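Local coordinates for protein D-glycerate 3-kinase (PDB 6CKG) that probably phosphorylates D-glycerate at its 3-hydroxyl using ATP, at residues A[21-25]-A[66-71]; A[201-205]-A[217-221]; A[84-89]-A[115-121]. All coordinates share one frame; numbering follows the deposited sequence.

Along the chain, contact 1 closes first, contact 3 follows, and contact 2 comes last. Contact 1 joins helix 19-38 to helix 63-75, which follows the P-loop after strand 48-53. Contact 3 lies beyond strand 79-83, the outermost parallel strand of the mixed sheet, and reaches the start of helix 118-129. Their centres are about 25 Å apart. Contact 2, at the end of helix 191-204, lies across the chain's centre from contact 1, about 38 Å between centres, and about 30 Å from contact 3. None touches another; each ties together a separate part of a P-loop kinase fold with strand order 2-3-1-4-5, extended by strand 324-329.

Contact 1. Residues A[21-25]-A[66-71]; sequences VQQTA and LLPDYL
Val-21 presses its CG1 methyl onto one face of the Tyr-70 ring, a CH-pi contact in which CG1 lies 3.9 Å from the ring centroid of Tyr-70 and 18° off the ring normal. The methyl is shifted toward the rim, so its nearest ring atom is CG of Tyr-70, 3.7 Å from CG1 of Val-21. Both side chains arrive by the same rotation: each turns the group that meets the other anti to its own backbone N (chi1 -170° for Tyr-70). The second methyl of Val-21 serves a different neighbour, CG2 packing 3.9 Å from CB of Leu-66. A beta-branched residue suits this place, since its fork reaches two residues of the facing helix at once.

One turn later the small CB of Ala-25 fits against Tyr-70 and Leu-71, meeting CE1 of the ring obliquely and lying 3.7 Å from CD2 of Leu-71. Both branches of Leu-67 reach helix 21-25: CD2 meets CG2 of Thr-24 at 3.6 Å, the two side chains crossing at about a right angle, while CD1 sits 4.0 Å from the backbone N of Ala-25. On the exposed side, the aliphatic CG of Gln-22 lies 3.5 Å from OH of Tyr-70. OG1 of Thr-24 is hydrogen-bonded to Met-20 O within its own helix, which goes with CG2 being turned toward Leu-67.

The axes of the two short segments are inclined at 62° and pass 10.0 Å apart, a spacing filled by apolar side chains. Tyr-70 is also met edge-to-face by His-74. Helix 63-75 is the helix after the P-loop, and helix 19-38 packs against it. Pro-68 and Leu-71 rest on Leu-79 of strand 79-83, whereas Thr-24 touches Phe-316 of strand 313-318, so the helix pair is anchored to two non-adjacent strands of the mixed sheet.

Contact 2. Residues A[201-205]-A[217-221]; sequences AGRQW and MPTIL
Met-217 lays CB and CG over one face of the Trp-205 indole, the two side chains running at about a right angle to each other. With CG anti to the backbone N (chi1 -175°), CG of Met-217 stands 3.5 Å from the centroid of the five-membered ring of Trp-205, 13° off the normal, a CH-pi contact. SD of Met-217 lies farther out, 4.6 Å from that centroid of Trp-205 and oblique to it, completing a Met-aromatic contact. Even the backbone joins in, N of Met-217 lying over the six-membered part of the indole. Trp-205 is poorly ordered and directly precedes the unmodelled residues 206-215, so the closest of these separations deserve caution.

Here the end of helix 191-204 meets the loop and 3-10 turn before helix 225-236. The more buried half centres on Ala-201, small enough for Pro-218, Ile-220 and Leu-221 to converge on it; CB of Ala-201 lies 3.8 Å from CD2 of Leu-221. The fork of Leu-221 joins the two halves, its CD1 touching CB of Trp-205 at 4.0 Å. Ile-220 continues to Leu-297 of helix 281-298, and its backbone N is bonded to Glu-296.

Chemically, the contact is apolar, CH-pi and Met-aromatic. Such forces fix direction weakly, consistent with an exposed, poorly ordered indole at one end, while at the other buried Ala-201 sits among aliphatic groups.

Contact 3. Residues A[84-89]-A[115-121]; sequences LDDFYL and THDLPLL. With EDO (1,2-ethanediol), chain C.
Phe-87 and Leu-121 form the tight half of this contact: CD2 of Leu-121 sits over one face of the phenyl ring, 3.3 Å from CG of Phe-87, and Leu-120 adds its CG near CD2 of Phe-87. A flat apolar ring suits a place packed against these leucines, with Met-82 and Pro-150 also touching it. Beside it the backbones bridge at Tyr-88 and His-116. N of Asp-117 donates to O of Phe-87 at 2.8 Å, almost perfectly straight (178°), and N of Leu-89 donates to O of Thr-115 at 3.0 Å. Asp-117 also caps helix 118-129, its OD1 accepting from N of Leu-120 at 3.1 Å, while OD2 pairs with Arg-163.

His-116 turns the contact toward its polar, water-bearing side. Leu-84, extended away from its backbone N (chi1 -177°), covers one imidazole face, its CD1 4.0 Å from the ring centroid of His-116. The Tyr-88 ring runs nearly parallel (11°) but is slid aside. In the imidazole plane, water 1 lies 2.8 Å from NE2 of His-116 and donates to OD1 of Asp-85, which also pairs with Lys-154. At the other end, beside Phe-87, a 1,2-ethanediol, probably from crystallisation, donates O2 to OD2 of Asp-86 at 2.7 Å.

Both nitrogens of His-116 have partners, since ND1 bonds to Tyr-238 OH; with the leucine against its face, this should fix the ring's rotation beside a water-linked carboxylate.

Contact 1. Residues A[21-25]-A[66-71]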
loop_
_atom_site.group_PDB
_atom_site.type_symbol
_atom_site.label_atom_id
_atom_site.label_comp_id
_atom_site.label_asym_id
_atom_site.label_seq_id
_atom_site.Cartn_x
_atom_site.Cartn_y
_atom_site.Cartn_z
ATOM N N VAL A 21 -10.489 8.644 11.385
ATOM C CA VAL A 21 -11.315 7.440 11.332
ATOM C C VAL A 21 -12.761 7.808 11.011
ATOM O O VAL A 21 -13.373 7.240 10.100
ATOM C CB VAL A 21 -11.206 6.650 12.649
ATOM C CG1 VAL A 21 -12.391 5.684 12.808
ATOM C CG2 VAL A 21 -9.900 5.897 12.705
ATOM N N GLN A 22 -13.316 8.788 11.734
ATOM C CA GLN A 22 -14.702 9.200 11.501
ATOM C C GLN A 22 -14.900 9.733 10.090
ATOM O O GLN A 22 -15.907 9.435 9.435
ATOM C CB GLN A 22 -15.121 10.274 12.507
ATOM C CG GLN A 22 -15.090 9.834 13.949
ATOM C CD GLN A 22 -15.694 10.872 14.873
ATOM O OE1 GLN A 22 -16.199 11.903 14.420
ATOM N NE2 GLN A 22 -15.648 10.607 16.176
ATOM N N GLN A 23 -13.968 10.557 9.617
ATOM C CA GLN A 23 -14.110 11.113 8.282
ATOM C C GLN A 23 -13.974 10.029 7.224
ATOM O O GLN A 23 -14.702 10.040 6.225
ATOM C CB GLN A 23 -13.081 12.224 8.063
ATOM C CG GLN A 23 -13.420 13.501 8.817
ATOM C CD GLN A 23 -12.403 14.589 8.571
ATOM O OE1 GLN A 23 -12.126 14.940 7.427
ATOM N NE2 GLN A 23 -11.822 15.111 9.645
ATOM N N THR A 24 -13.055 9.081 7.424
ATOM C CA THR A 24 -12.917 7.986 6.468
ATOM C C THR A 24 -14.159 7.103 6.461
ATOM O O THR A 24 -14.594 6.640 5.398
ATOM C CB THR A 24 -11.676 7.154 6.778
ATOM O OG1 THR A 24 -10.515 7.998 6.762
ATOM C CG2 THR A 24 -11.508 6.072 5.735
ATOM N N ALA A 25 -14.760 6.890 7.636
ATOM C CA ALA A 25 -16.004 6.132 7.717
ATOM C C ALA A 25 -17.115 6.809 6.927
ATOM O O ALA A 25 -17.858 6.147 6.192
ATOM C CB ALA A 25 -16.422 5.961 9.178
ATOM N N LEU A 66 -7.845 0.742 12.973
ATOM C CA LEU A 66 -9.052 1.114 13.700
ATOM C C LEU A 66 -10.305 1.098 12.842
ATOM O O LEU A 66 -11.382 0.777 13.347
ATOM C CB LEU A 66 -8.899 2.520 14.290
ATOM C CG LEU A 66 -7.747 2.719 15.271
ATOM C CD1 LEU A 66 -7.522 4.195 15.520
ATOM C CD2 LEU A 66 -8.037 1.977 16.573
ATOM N N LEU A 67 -10.184 1.440 11.563
ATOM C CA LEU A 67 -11.364 1.621 10.726
ATOM C C LEU A 67 -12.233 0.376 10.599
ATOM O O LEU A 67 -13.467 0.525 10.654
ATOM C CB LEU A 67 -10.940 2.120 9.339
ATOM C CG LEU A 67 -12.033 2.330 8.286
ATOM C CD1 LEU A 67 -13.009 3.420 8.725
ATOM C CD2 LEU A 67 -11.408 2.686 6.939
ATOM N N PRO A 68 -11.697 -0.839 10.399
ATOM C CA PRO A 68 -12.592 -2.014 10.315
ATOM C C PRO A 68 -13.480 -2.202 11.533
ATOM O O PRO A 68 -14.697 -2.390 11.379
ATOM C CB PRO A 68 -11.616 -3.188 10.142
ATOM C CG PRO A 68 -10.399 -2.578 9.529
ATOM C CD PRO A 68 -10.292 -1.209 10.131
ATOM N N ASP A 69 -12.917 -2.171 12.743
ATOM C CA ASP A 69 -13.743 -2.410 13.929
ATOM C C ASP A 69 -14.741 -1.282 14.145
ATOM O O ASP A 69 -15.809 -1.496 14.727
ATOM C CB ASP A 69 -12.870 -2.579 15.167
ATOM C CG ASP A 69 -12.056 -3.855 15.140
ATOM O OD1 ASP A 69 -12.520 -4.855 14.550
ATOM O OD2 ASP A 69 -10.949 -3.855 15.714
ATOM N N TYR A 70 -14.408 -0.080 13.686
ATOM C CA TYR A 70 -15.326 1.048 13.784
ATOM C C TYR A 70 -16.532 0.845 12.870
ATOM O O TYR A 70 -17.682 1.032 13.289
ATOM C CB TYR A 70 -14.569 2.331 13.430
ATOM C CG TYR A 70 -15.298 3.611 13.710
ATOM C CD1 TYR A 70 -16.096 4.203 12.739
ATOM C CD2 TYR A 70 -15.167 4.251 14.934
ATOM C CE1 TYR A 70 -16.754 5.392 12.983
ATOM C CE2 TYR A 70 -15.837 5.441 15.190
ATOM C CZ TYR A 70 -16.627 6.000 14.213
ATOM O OH TYR A 70 -17.288 7.177 14.462
ATOM N N LEU A 71 -16.285 0.450 11.612
ATOM C CA LEU A 71 -17.381 0.234 10.669
ATOM C C LEU A 71 -18.245 -0.956 11.074
ATOM O O LEU A 71 -19.478 -0.912 10.936
ATOM C CB LEU A 71 -16.824 0.042 9.255
ATOM C CG LEU A 71 -16.229 1.324 8.649
ATOM C CD1 LEU A 71 -15.548 1.084 7.295
ATOM C CD2 LEU A 71 -17.305 2.393 8.533
#

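Contact 2. Residues A[201-205]-A[217-221]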
loop_
_atom_site.group_PDB
_atom_site.type_symbol
_atom_site.label_atom_id
_atom_site.label_comp_id
_atom_site.label_asym_id
_atom_site.label_seq_id
_atom_site.Cartn_x
_atom_site.Cartn_y
_atom_site.Cartn_z
ATOM N N ALA A 201 16.464 15.890 -11.003
ATOM C CA ALA A 201 17.081 15.727 -9.691
ATOM C C ALA A 201 18.556 16.074 -9.730
ATOM O O ALA A 201 19.079 16.732 -8.824
ATOM C CB ALA A 201 16.897 14.285 -9.210
ATOM N N GLY A 202 19.255 15.613 -10.768
ATOM C CA GLY A 202 20.684 15.864 -10.846
ATOM C C GLY A 202 21.017 17.329 -11.040
ATOM O O GLY A 202 22.049 17.805 -10.559
ATOM N N ARG A 203 20.151 18.066 -11.735
ATOM C CA ARG A 203 20.375 19.493 -11.933
ATOM C C ARG A 203 20.065 20.308 -10.684
ATOM O O ARG A 203 20.616 21.400 -10.517
ATOM C CB ARG A 203 19.537 20.002 -13.108
ATOM C CG ARG A 203 20.157 19.715 -14.474
ATOM C CD ARG A 203 19.383 20.404 -15.590
ATOM N NE ARG A 203 17.948 20.163 -15.467
ATOM C CZ ARG A 203 17.290 19.216 -16.124
ATOM N NH1 ARG A 203 15.987 19.075 -15.939
ATOM N NH2 ARG A 203 17.937 18.403 -16.958
ATOM N N GLN A 204 19.211 19.796 -9.795
ATOM C CA GLN A 204 18.825 20.555 -8.611
ATOM C C GLN A 204 19.829 20.427 -7.472
ATOM O O GLN A 204 19.930 21.333 -6.639
ATOM C CB GLN A 204 17.447 20.106 -8.118
ATOM C CG GLN A 204 16.307 20.339 -9.100
ATOM C CD GLN A 204 14.960 20.461 -8.403
ATOM O OE1 GLN A 204 14.851 21.089 -7.347
ATOM N NE2 GLN A 204 13.928 19.860 -8.989
ATOM N N TRP A 205 20.579 19.332 -7.416
ATOM C CA TRP A 205 21.333 18.996 -6.210
ATOM C C TRP A 205 22.812 19.378 -6.287
ATOM O O TRP A 205 23.519 18.998 -7.217
ATOM C CB TRP A 205 21.186 17.499 -5.912
ATOM C CG TRP A 205 21.884 17.072 -4.669
ATOM C CD1 TRP A 205 22.998 16.289 -4.584
ATOM C CD2 TRP A 205 21.532 17.418 -3.324
ATOM N NE1 TRP A 205 23.358 16.118 -3.268
ATOM C CE2 TRP A 205 22.476 16.805 -2.475
ATOM C CE3 TRP A 205 20.509 18.186 -2.756
ATOM C CZ2 TRP A 205 22.428 16.933 -1.086
ATOM C CZ3 TRP A 205 20.462 18.313 -1.375
ATOM C CH2 TRP A 205 21.416 17.687 -0.557
ATOM N N MET A 217 18.966 15.504 -0.386
ATOM C CA MET A 217 19.242 14.950 -1.706
ATOM C C MET A 217 18.097 14.045 -2.140
ATOM O O MET A 217 17.637 13.218 -1.346
ATOM C CB MET A 217 20.546 14.155 -1.678
ATOM C CG MET A 217 21.010 13.628 -3.027
ATOM S SD MET A 217 22.143 12.235 -2.845
ATOM C CE MET A 217 23.211 12.450 -4.267
ATOM N N PRO A 218 17.602 14.166 -3.373
ATOM C CA PRO A 218 16.609 13.195 -3.853
ATOM C C PRO A 218 17.202 11.789 -3.869
ATOM O O PRO A 218 18.302 11.561 -4.382
ATOM C CB PRO A 218 16.265 13.699 -5.260
ATOM C CG PRO A 218 16.638 15.173 -5.239
ATOM C CD PRO A 218 17.859 15.229 -4.360
ATOM N N THR A 219 16.474 10.838 -3.280
ATOM C CA THR A 219 17.048 9.508 -3.109
ATOM C C THR A 219 17.198 8.754 -4.426
ATOM O O THR A 219 17.975 7.796 -4.483
ATOM C CB THR A 219 16.212 8.684 -2.137
ATOM O OG1 THR A 219 14.899 8.499 -2.675
ATOM C CG2 THR A 219 16.117 9.389 -0.797
ATOM N N ILE A 220 16.486 9.149 -5.486
ATOM C CA ILE A 220 16.675 8.444 -6.750
ATOM C C ILE A 220 18.116 8.578 -7.222
ATOM O O ILE A 220 18.626 7.696 -7.920
ATOM C CB ILE A 220 15.687 8.927 -7.835
ATOM C CG1 ILE A 220 15.828 10.421 -8.094
ATOM C CG2 ILE A 220 14.251 8.563 -7.447
ATOM C CD1 ILE A 220 14.963 10.926 -9.271
ATOM N N LEU A 221 18.803 9.659 -6.830
ATOM C CA LEU A 221 20.204 9.835 -7.207
ATOM C C LEU A 221 21.121 8.830 -6.523
ATOM O O LEU A 221 22.293 8.749 -6.892
ATOM C CB LEU A 221 20.683 11.251 -6.884
ATOM C CG LEU A 221 20.009 12.402 -7.649
ATOM C CD1 LEU A 221 20.624 13.726 -7.267
ATOM C CD2 LEU A 221 20.120 12.191 -9.155
#

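Contact 3. Residues A[84-89]-A[115-121]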
loop_
_atom_site.group_PDB
_atom_site.type_symbol
_atom_site.label_atom_id
_atom_site.label_comp_id
_atom_site.label_asym_id
_atom_site.label_seq_id
_atom_site.Cartn_x
_atom_site.Cartn_y
_atom_site.Cartn_z
ATOM N N LEU A 84 -0.834 -5.050 1.661
ATOM C CA LEU A 84 0.129 -5.391 0.613
ATOM C C LEU A 84 1.299 -6.228 1.140
ATOM O O LEU A 84 1.749 -7.167 0.473
ATOM C CB LEU A 84 0.646 -4.114 -0.041
ATOM C CG LEU A 84 1.621 -4.305 -1.203
ATOM C CD1 LEU A 84 0.886 -4.980 -2.344
ATOM C CD2 LEU A 84 2.155 -2.933 -1.632
ATOM N N ASP A 85 1.799 -5.912 2.336
ATOM C CA ASP A 85 2.964 -6.622 2.863
ATOM C C ASP A 85 2.677 -8.098 3.122
ATOM O O ASP A 85 3.605 -8.908 3.141
ATOM C CB ASP A 85 3.438 -5.985 4.162
ATOM C CG ASP A 85 3.964 -4.587 3.978
ATOM O OD1 ASP A 85 3.779 -3.988 2.887
ATOM O OD2 ASP A 85 4.562 -4.088 4.951
ATOM N N ASP A 86 1.417 -8.470 3.357
ATOM C CA ASP A 86 1.117 -9.884 3.554
ATOM C C ASP A 86 1.216 -10.675 2.261
ATOM O O ASP A 86 1.135 -11.909 2.299
ATOM C CB ASP A 86 -0.277 -10.060 4.158
ATOM C CG ASP A 86 -0.315 -9.700 5.614
ATOM O OD1 ASP A 86 0.540 -10.219 6.363
ATOM O OD2 ASP A 86 -1.175 -8.870 6.002
ATOM N N PHE A 87 1.407 -9.991 1.136
ATOM C CA PHE A 87 1.478 -10.593 -0.183
ATOM C C PHE A 87 2.883 -10.510 -0.793
ATOM O O PHE A 87 3.044 -10.699 -2.003
ATOM C CB PHE A 87 0.446 -9.934 -1.096
ATOM C CG PHE A 87 -0.981 -10.287 -0.747
ATOM C CD1 PHE A 87 -1.670 -9.591 0.239
ATOM C CD2 PHE A 87 -1.630 -11.313 -1.411
ATOM C CE1 PHE A 87 -2.976 -9.926 0.559
ATOM C CE2 PHE A 87 -2.945 -11.653 -1.088
ATOM C CZ PHE A 87 -3.611 -10.962 -0.107
ATOM N N TYR A 88 3.909 -10.259 0.015
ATOM C CA TYR A 88 5.278 -10.430 -0.474
ATOM C C TYR A 88 5.487 -11.842 -1.024
ATOM O O TYR A 88 4.831 -12.801 -0.604
ATOM C CB TYR A 88 6.288 -10.187 0.648
ATOM C CG TYR A 88 6.605 -8.745 0.993
ATOM C CD1 TYR A 88 6.942 -7.814 0.007
ATOM C CD2 TYR A 88 6.614 -8.332 2.317
ATOM C CE1 TYR A 88 7.246 -6.517 0.351
ATOM C CE2 TYR A 88 6.919 -7.051 2.667
ATOM C CZ TYR A 88 7.232 -6.140 1.693
ATOM O OH TYR A 88 7.542 -4.857 2.081
ATOM N N LEU A 89 6.422 -11.962 -1.975
ATOM C CA LEU A 89 6.884 -13.265 -2.436
ATOM C C LEU A 89 7.275 -14.141 -1.257
ATOM O O LEU A 89 7.704 -13.651 -0.207
ATOM C CB LEU A 89 8.105 -13.116 -3.367
ATOM C CG LEU A 89 7.871 -12.361 -4.671
ATOM C CD1 LEU A 89 9.236 -12.051 -5.332
ATOM C CD2 LEU A 89 6.961 -13.194 -5.582
ATOM N N THR A 115 8.603 -7.339 -5.701
ATOM C CA THR A 115 8.798 -8.238 -4.571
ATOM C C THR A 115 7.477 -8.758 -3.989
ATOM O O THR A 115 7.482 -9.348 -2.909
ATOM C CB THR A 115 9.611 -7.538 -3.475
ATOM O OG1 THR A 115 8.850 -6.457 -2.917
ATOM C CG2 THR A 115 10.975 -6.996 -4.033
ATOM N N HIS A 116 6.359 -8.559 -4.686
ATOM C CA HIS A 116 5.054 -9.052 -4.264
ATOM C C HIS A 116 4.598 -10.159 -5.196
ATOM O O HIS A 116 4.976 -10.206 -6.372
ATOM C CB HIS A 116 4.002 -7.919 -4.233
ATOM C CG HIS A 116 4.407 -6.768 -3.374
ATOM N ND1 HIS A 116 5.021 -5.643 -3.886
ATOM C CD2 HIS A 116 4.347 -6.588 -2.033
ATOM C CE1 HIS A 116 5.308 -4.814 -2.899
ATOM N NE2 HIS A 116 4.918 -5.364 -1.763
ATOM N N ASP A 117 3.791 -11.067 -4.648
ATOM C CA ASP A 117 3.274 -12.213 -5.394
ATOM C C ASP A 117 2.007 -11.741 -6.093
ATOM O O ASP A 117 0.915 -11.747 -5.520
ATOM C CB ASP A 117 3.016 -13.370 -4.444
ATOM C CG ASP A 117 2.614 -14.641 -5.144
ATOM O OD1 ASP A 117 2.036 -14.593 -6.250
ATOM O OD2 ASP A 117 2.872 -15.704 -4.555
ATOM N N LEU A 118 2.148 -11.328 -7.344
ATOM C CA LEU A 118 1.012 -10.730 -8.039
ATOM C C LEU A 118 -0.074 -11.750 -8.388
ATOM O O LEU A 118 -1.259 -11.406 -8.296
ATOM C CB LEU A 118 1.482 -9.979 -9.294
ATOM C CG LEU A 118 2.257 -8.695 -8.972
ATOM C CD1 LEU A 118 2.877 -8.107 -10.244
ATOM C CD2 LEU A 118 1.337 -7.682 -8.320
ATOM N N PRO A 119 0.250 -12.992 -8.793
ATOM C CA PRO A 119 -0.829 -13.994 -8.936
ATOM C C PRO A 119 -1.670 -14.157 -7.680
ATOM O O PRO A 119 -2.901 -14.254 -7.778
ATOM C CB PRO A 119 -0.071 -15.280 -9.285
ATOM C CG PRO A 119 1.143 -14.774 -10.036
ATOM C CD PRO A 119 1.533 -13.508 -9.321
ATOM N N LEU A 120 -1.040 -14.165 -6.498
ATOM C CA LEU A 120 -1.788 -14.358 -5.256
ATOM C C LEU A 120 -2.636 -13.133 -4.927
ATOM O O LEU A 120 -3.788 -13.268 -4.501
ATOM C CB LEU A 120 -0.828 -14.672 -4.102
ATOM C CG LEU A 120 -1.464 -15.046 -2.761
ATOM C CD1 LEU A 120 -2.361 -16.270 -2.910
ATOM C CD2 LEU A 120 -0.405 -15.296 -1.686
ATOM N N LEU A 121 -2.070 -11.938 -5.087
ATOM C CA LEU A 121 -2.841 -10.705 -4.936
ATOM C C LEU A 121 -4.071 -10.705 -5.830
ATOM O O LEU A 121 -5.184 -10.415 -5.378
ATOM C CB LEU A 121 -1.955 -9.503 -5.261
ATOM C CG LEU A 121 -1.090 -9.025 -4.106
ATOM C CD1 LEU A 121 0.097 -8.199 -4.616
ATOM C CD2 LEU A 121 -1.971 -8.211 -3.161
HETATM C C1 EDO C . -4.393 -10.937 5.831
HETATM O O1 EDO C . -3.116 -11.162 6.461
HETATM C C2 EDO C . -4.175 -10.232 4.496
HETATM O O2 EDO C . -3.559 -8.960 4.739
HETATM O O HOH W 1 5.319 -3.992 0.606
#